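Local coordinates for bacterial transferase hexapeptide (Three repeats) family protein (Acinetobacter baumannii, PDB 4M9C) that acetylates the amino group of a UDP-linked amino sugar, a step in the biosynthesis of UDP-N,N'-diacetylbacillosamine, at the interface of chains A and B. Numbering follows the deposited sequence. Chains: chain A/B, Bacterial transferase hexapeptide (Three repeats) family protein.

The interface of chains A and B. Residues chain A 101-102, 120-121; chain B 15-16, 19, 46.
B:Pro19 points the CG corner of its ring at the carboxylate of A:Asp102, and at 51 Å² it loses more surface to the partner than any other residue of the patch. CG of B:Pro19 does the touching, 3.4 Å from the carboxylate carbon CG of A:Asp102, and the two side chains cross obliquely. Beside it, CD1 of A:Leu101 packs against the aliphatic CG of B:Glu16 at 3.9 Å.

B:Lys15, with 32 Å² buried, works through both its backbone and its aliphatic stem. Its carbonyl O accepts a hydrogen bond from the hydroxyl OG of A:Ser120 at 2.8 Å. The hydroxyl lies above the carbonyl plane, 52° out of it, and therefore misses the lone pairs. OG stands beside its own backbone N and anti to the carbonyl carbon (chi1 -58°), and it also takes a bond from the amide N of A:Asp102 (3.2 Å), so the serine ties the two chain A loops together while it reaches across. The stem of B:Lys15 runs at about a right angle to A:Asn121, with CD 3.5 Å from the amide carbon CG.

A:Asn121 and B:Asn46 meet tip to tip and exchange a pair of hydrogen bonds, their amide planes only 18° apart. ND2 of A:Asn121 gives to OD1 of B:Asn46 at 2.7 Å, on a lone pair, and ND2 of B:Asn46 returns a bond to OD1 of A:Asn121 at 2.9 Å. This reciprocal pairing holds the two amides nearly coplanar and couples their orientations. A water links the carboxylate OD2 of A:Asp102 (2.7 Å), the carbonyl O of B:Lys15 and OD1 of B:Asn46, joining the polar groups.

Chain A contributes loops following strands 99-100 and 117-118 of its left-handed beta-helix; chain B contributes helix 14-24 and the loop between strands 44-45 and 48-51 of its Rossmann-like N-terminal domain. The patch thus joins one subunit's N-terminal domain to its neighbour's beta-helix in the deposited trimer, and may brace it there.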
ATOM      1  N   LEU A 101     -10.375 -11.960  -1.528  1.00 27.48           N
ATOM      2  CA  LEU A 101     -11.761 -12.008  -1.068  1.00 29.03           C
ATOM      3  C   LEU A 101     -12.610 -13.082  -1.786  1.00 29.25           C
ATOM      4  O   LEU A 101     -12.169 -14.227  -1.937  1.00 34.09           O
ATOM      5  CB  LEU A 101     -12.403 -10.616  -1.138  1.00 27.70           C
ATOM      6  CG  LEU A 101     -11.692  -9.549  -0.285  1.00 27.89           C
ATOM      7  CD1 LEU A 101     -12.435  -8.212  -0.298  1.00 27.22           C
ATOM      8  CD2 LEU A 101     -11.500 -10.038   1.158  1.00 27.90           C
ATOM      9  N   ASP A 102     -13.812 -12.720  -2.227  1.00 30.73           N
ATOM     10  CA  ASP A 102     -14.787 -13.706  -2.720  1.00 30.17           C
ATOM     11  C   ASP A 102     -14.670 -14.028  -4.210  1.00 31.26           C
ATOM     12  O   ASP A 102     -14.453 -13.142  -5.019  1.00 27.95           O
ATOM     13  CB  ASP A 102     -16.213 -13.206  -2.483  1.00 31.76           C
ATOM     14  CG  ASP A 102     -16.742 -13.550  -1.099  1.00 39.72           C
ATOM     15  OD1 ASP A 102     -16.086 -14.333  -0.374  1.00 36.64           O
ATOM     16  OD2 ASP A 102     -17.828 -13.031  -0.751  1.00 38.39           O
ATOM     17  N   SER A 120     -13.068  -9.222  -5.177  1.00 24.75           N
ATOM     18  CA  SER A 120     -14.108 -10.227  -5.427  1.00 29.29           C
ATOM     19  C   SER A 120     -14.555 -10.357  -6.885  1.00 28.49           C
ATOM     20  O   SER A 120     -14.620  -9.370  -7.614  1.00 26.02           O
ATOM     21  CB  SER A 120     -15.347  -9.931  -4.566  1.00 28.64           C
ATOM     22  OG  SER A 120     -15.006  -9.905  -3.195  1.00 32.19           O
ATOM     23  N   ASN A 121     -14.897 -11.581  -7.284  1.00 26.25           N
ATOM     24  CA  ASN A 121     -15.465 -11.831  -8.603  1.00 26.72           C
ATOM     25  C   ASN A 121     -14.454 -11.469  -9.674  1.00 27.62           C
ATOM     26  O   ASN A 121     -14.666 -10.552 -10.464  1.00 25.04           O
ATOM     27  CB  ASN A 121     -16.761 -11.044  -8.793  1.00 29.66           C
ATOM     28  CG  ASN A 121     -17.872 -11.545  -7.892  1.00 33.45           C
ATOM     29  OD1 ASN A 121     -18.620 -12.451  -8.253  1.00 33.18           O
ATOM     30  ND2 ASN A 121     -17.951 -10.992  -6.699  1.00 28.50           N
TER
ATOM     31  N   LYS B  15     -19.750  -6.417  -3.662  1.00 28.53           N
ATOM     32  CA  LYS B  15     -19.182  -7.764  -3.658  1.00 28.01           C
ATOM     33  C   LYS B  15     -17.908  -7.822  -2.816  1.00 28.06           C
ATOM     34  O   LYS B  15     -17.510  -8.887  -2.331  1.00 27.08           O
ATOM     35  CB  LYS B  15     -18.884  -8.251  -5.080  1.00 32.64           C
ATOM     36  CG  LYS B  15     -20.075  -8.251  -6.037  1.00 39.62           C
ATOM     37  CD  LYS B  15     -19.607  -8.508  -7.483  1.00 40.99           C
ATOM     38  CE  LYS B  15     -20.410  -7.714  -8.493  1.00 43.76           C
ATOM     39  NZ  LYS B  15     -20.280  -8.309  -9.860  1.00 45.13           N
ATOM     40  N   GLU B  16     -17.262  -6.671  -2.673  1.00 29.19           N
ATOM     41  CA  GLU B  16     -16.051  -6.548  -1.864  1.00 30.43           C
ATOM     42  C   GLU B  16     -16.420  -6.402  -0.381  1.00 31.20           C
ATOM     43  O   GLU B  16     -15.767  -6.958   0.506  1.00 30.50           O
ATOM     44  CB  GLU B  16     -15.259  -5.319  -2.327  1.00 28.07           C
ATOM     45  CG  GLU B  16     -14.174  -4.869  -1.356  1.00 33.57           C
ATOM     46  CD  GLU B  16     -13.763  -3.410  -1.562  1.00 38.07           C
ATOM     47  OE1 GLU B  16     -14.629  -2.576  -1.926  1.00 36.29           O
ATOM     48  OE2 GLU B  16     -12.567  -3.098  -1.353  1.00 36.61           O
ATOM     49  N   PRO B  19     -17.749  -9.908   2.019  1.00 31.83           N
ATOM     50  CA  PRO B  19     -16.775 -10.742   2.732  1.00 32.65           C
ATOM     51  C   PRO B  19     -16.216 -10.029   3.958  1.00 28.88           C
ATOM     52  O   PRO B  19     -15.867 -10.687   4.930  1.00 29.71           O
ATOM     53  CB  PRO B  19     -15.651 -10.937   1.712  1.00 31.80           C
ATOM     54  CG  PRO B  19     -16.234 -10.582   0.399  1.00 30.09           C
ATOM     55  CD  PRO B  19     -17.361  -9.652   0.621  1.00 32.91           C
ATOM     56  N   ASN B  46     -23.116 -14.331  -5.476  1.00 40.81           N
ATOM     57  CA  ASN B  46     -22.123 -15.049  -4.683  1.00 41.07           C
ATOM     58  C   ASN B  46     -22.766 -15.852  -3.547  1.00 42.95           C
ATOM     59  O   ASN B  46     -22.213 -15.966  -2.453  1.00 41.00           O
ATOM     60  CB  ASN B  46     -21.042 -14.100  -4.149  1.00 37.83           C
ATOM     61  CG  ASN B  46     -20.273 -13.389  -5.269  1.00 44.63           C
ATOM     62  OD1 ASN B  46     -19.731 -12.298  -5.070  1.00 36.36           O
ATOM     63  ND2 ASN B  46     -20.238 -14.000  -6.450  1.00 37.45           N
TER
HETATM   64  O   HOH W   1     -19.324 -11.324  -2.146  1.00 33.80           O